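Local coordinates for protein-glutamine gamma-glutamyltransferase (Pseudomonas aeruginosa PAO1, PDB 6G49) that displays transglutaminase activity in vitro, contained in its periplasmic domain, and plays a critical role in the viability of the bacterium, at residues 203-208 and 252-257. Sequence-based numbering, arbitrary orientation.
Sequences ALVAAL and FVLRAA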
ATOM      1  N   ALA A 203      -5.085  19.116   2.373  1.00 29.42           N
ATOM      2  CA  ALA A 203      -5.793  19.738   1.297  1.00 30.02           C
ATOM      3  C   ALA A 203      -5.239  19.347  -0.073  1.00 26.76           C
ATOM      4  O   ALA A 203      -6.037  19.219  -1.057  1.00 30.20           O
ATOM      5  CB  ALA A 203      -5.725  21.259   1.461  1.00 33.66           C
ATOM      6  N   LEU A 204      -3.909  19.221  -0.205  1.00 25.24           N
ATOM      7  CA  LEU A 204      -3.369  18.870  -1.481  1.00 24.50           C
ATOM      8  C   LEU A 204      -3.792  17.413  -1.823  1.00 24.27           C
ATOM      9  O   LEU A 204      -4.172  17.104  -2.968  1.00 24.57           O
ATOM     10  CB  LEU A 204      -1.852  19.035  -1.429  1.00 25.60           C
ATOM     11  CG  LEU A 204      -1.157  19.080  -2.775  1.00 24.11           C
ATOM     12  CD1 LEU A 204       0.151  19.833  -2.717  1.00 27.73           C
ATOM     13  CD2 LEU A 204      -0.905  17.672  -3.354  1.00 27.07           C
ATOM     14  N   VAL A 205      -3.626  16.529  -0.847  1.00 23.42           N
ATOM     15  CA  VAL A 205      -4.017  15.114  -1.003  1.00 21.58           C
ATOM     16  C   VAL A 205      -5.491  15.054  -1.425  1.00 23.23           C
ATOM     17  O   VAL A 205      -5.870  14.320  -2.361  1.00 23.29           O
ATOM     18  CB  VAL A 205      -3.763  14.351   0.296  1.00 22.31           C
ATOM     19  CG1 VAL A 205      -4.503  13.001   0.295  1.00 26.42           C
ATOM     20  CG2 VAL A 205      -2.265  14.158   0.459  1.00 22.51           C
ATOM     21  N   ALA A 206      -6.356  15.798  -0.739  1.00 24.70           N
ATOM     22  CA  ALA A 206      -7.808  15.807  -1.126  1.00 25.84           C
ATOM     23  C   ALA A 206      -8.022  16.275  -2.561  1.00 28.40           C
ATOM     24  O   ALA A 206      -8.834  15.689  -3.278  1.00 26.51           O
ATOM     25  CB  ALA A 206      -8.603  16.642  -0.139  1.00 28.95           C
ATOM     26  N   ALA A 207      -7.292  17.296  -3.015  1.00 24.67           N
ATOM     27  CA  ALA A 207      -7.454  17.811  -4.348  1.00 27.54           C
ATOM     28  C   ALA A 207      -7.019  16.748  -5.375  1.00 30.09           C
ATOM     29  O   ALA A 207      -7.660  16.555  -6.448  1.00 27.01           O
ATOM     30  CB  ALA A 207      -6.684  19.106  -4.509  1.00 29.87           C
ATOM     31  N   LEU A 208      -5.927  16.018  -5.051  1.00 25.89           N
ATOM     32  CA  LEU A 208      -5.492  14.993  -5.929  1.00 26.16           C
ATOM     33  C   LEU A 208      -6.511  13.838  -5.992  1.00 23.92           C
ATOM     34  O   LEU A 208      -6.782  13.309  -7.093  1.00 26.82           O
ATOM     35  CB  LEU A 208      -4.104  14.546  -5.439  1.00 23.72           C
ATOM     36  CG  LEU A 208      -3.331  13.573  -6.290  1.00 26.19           C
ATOM     37  CD1 LEU A 208      -3.288  13.950  -7.753  1.00 26.31           C
ATOM     38  CD2 LEU A 208      -1.894  13.444  -5.755  1.00 27.35           C
ATOM     39  N   PHE A 252       4.009   9.653  -6.803  1.00 19.28           N
ATOM     40  CA  PHE A 252       4.851  10.515  -7.662  1.00 18.90           C
ATOM     41  C   PHE A 252       4.467  11.976  -7.485  1.00 19.76           C
ATOM     42  O   PHE A 252       5.345  12.826  -7.214  1.00 18.75           O
ATOM     43  CB  PHE A 252       4.754  10.102  -9.118  1.00 20.08           C
ATOM     44  CG  PHE A 252       5.633  10.911 -10.027  1.00 18.79           C
ATOM     45  CD1 PHE A 252       5.281  12.198 -10.390  1.00 21.11           C
ATOM     46  CD2 PHE A 252       6.802  10.364 -10.489  1.00 19.41           C
ATOM     47  CE1 PHE A 252       6.125  12.949 -11.198  1.00 21.92           C
ATOM     48  CE2 PHE A 252       7.661  11.112 -11.311  1.00 22.08           C
ATOM     49  CZ  PHE A 252       7.295  12.392 -11.677  1.00 20.21           C
ATOM     50  N   VAL A 253       3.179  12.283  -7.655  1.00 18.89           N
ATOM     51  CA  VAL A 253       2.720  13.671  -7.629  1.00 20.65           C
ATOM     52  C   VAL A 253       2.939  14.259  -6.247  1.00 22.33           C
ATOM     53  O   VAL A 253       3.399  15.400  -6.115  1.00 21.37           O
ATOM     54  CB  VAL A 253       1.261  13.815  -8.096  1.00 20.54           C
ATOM     55  CG1 VAL A 253       0.753  15.245  -7.926  1.00 26.03           C
ATOM     56  CG2 VAL A 253       1.158  13.397  -9.525  1.00 20.10           C
ATOM     57  N   LEU A 254       2.692  13.479  -5.173  1.00 17.68           N
ATOM     58  CA  LEU A 254       2.922  13.984  -3.801  1.00 19.30           C
ATOM     59  C   LEU A 254       4.401  14.316  -3.594  1.00 19.69           C
ATOM     60  O   LEU A 254       4.720  15.416  -3.061  1.00 19.68           O
ATOM     61  CB  LEU A 254       2.415  12.983  -2.759  1.00 18.27           C
ATOM     62  CG  LEU A 254       0.906  12.774  -2.684  1.00 19.97           C
ATOM     63  CD1 LEU A 254       0.591  11.712  -1.663  1.00 19.62           C
ATOM     64  CD2 LEU A 254       0.132  14.048  -2.385  1.00 25.02           C
ATOM     65  N   ARG A 255       5.296  13.457  -4.018  1.00 18.66           N
ATOM     66  CA  ARG A 255       6.692  13.699  -3.827  1.00 19.47           C
ATOM     67  C   ARG A 255       7.103  14.930  -4.631  1.00 21.97           C
ATOM     68  O   ARG A 255       7.942  15.755  -4.133  1.00 21.16           O
ATOM     69  CB  ARG A 255       7.537  12.553  -4.338  1.00 19.08           C
ATOM     70  CG  ARG A 255       7.456  11.307  -3.463  1.00 17.64           C
ATOM     71  CD  ARG A 255       8.507  10.311  -3.847  1.00 17.31           C
ATOM     72  NE  ARG A 255       8.491   9.148  -2.936  1.00 18.07           N
ATOM     73  CZ  ARG A 255       9.361   8.179  -2.886  1.00 17.36           C
ATOM     74  NH1 ARG A 255      10.373   8.088  -3.745  1.00 19.05           N
ATOM     75  NH2 ARG A 255       9.242   7.273  -1.888  1.00 16.95           N
ATOM     76  N   ALA A 256       6.565  15.069  -5.842  1.00 19.19           N
ATOM     77  CA  ALA A 256       6.921  16.228  -6.700  1.00 20.88           C
ATOM     78  C   ALA A 256       6.375  17.518  -6.096  1.00 23.99           C
ATOM     79  O   ALA A 256       6.938  18.605  -6.422  1.00 24.93           O
ATOM     80  CB  ALA A 256       6.487  16.019  -8.116  1.00 22.08           C
ATOM     81  N   ALA A 257       5.352  17.465  -5.265  1.00 22.24           N
ATOM     82  CA  ALA A 257       4.782  18.606  -4.566  1.00 21.90           C
ATOM     83  C   ALA A 257       5.469  18.845  -3.207  1.00 23.18           C
ATOM     84  O   ALA A 257       5.011  19.654  -2.436  1.00 25.96           O
ATOM     85  CB  ALA A 257       3.316  18.410  -4.319  1.00 22.84           C
TER
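Methyl CD2 of Leu254 fits among three side chains of helix 201-214: it lies 3.7 Å from CG2 of Val205, 3.9 Å from CD2 of Leu204 and 4.0 Å from CD2 of Leu208. The CB of Leu254 does not point straight at the other helix; CG anti to its carbonyl carbon (chi1 -68°) and an extended chi2 carry CD2 toward helix 201-214. The side chains of Leu204 and Leu254 run antiparallel alongside each other, whereas the branches of Val205 and Leu254 meet at a slant. Two smaller contacts flank this cluster. CD1 of Leu204 rests against CB of Ala257 at 3.8 Å, just beyond the end of helix 243-256, and CD2 of Leu208 sits 3.9 Å from CG1 of Val253. No hydrogen bond joins the segments; methyl packing carries the whole contact. The six touching residues are buried: Tyr292 of strand 286-294 touches both Val205 and Leu254, Met250 touches Val205 and Leu208, and Leu194 of helix 185-197 touches Leu204. By contrast, the face of helix 201-214 turned away from 252-257, with Ala203, Ala206 and Ala207, is partly or fully open to solvent. The N-to-C directions of the short helical segments make an angle of 145°, roughly antiparallel, with axes 11.1 Å apart at their closest. This is apolar helix-helix packing within the papain-like transglutaminase fold, where helix 243-256 begins at Cys243, probably the nucleophile of a Cys-His-Asp triad with His287 and Asp303.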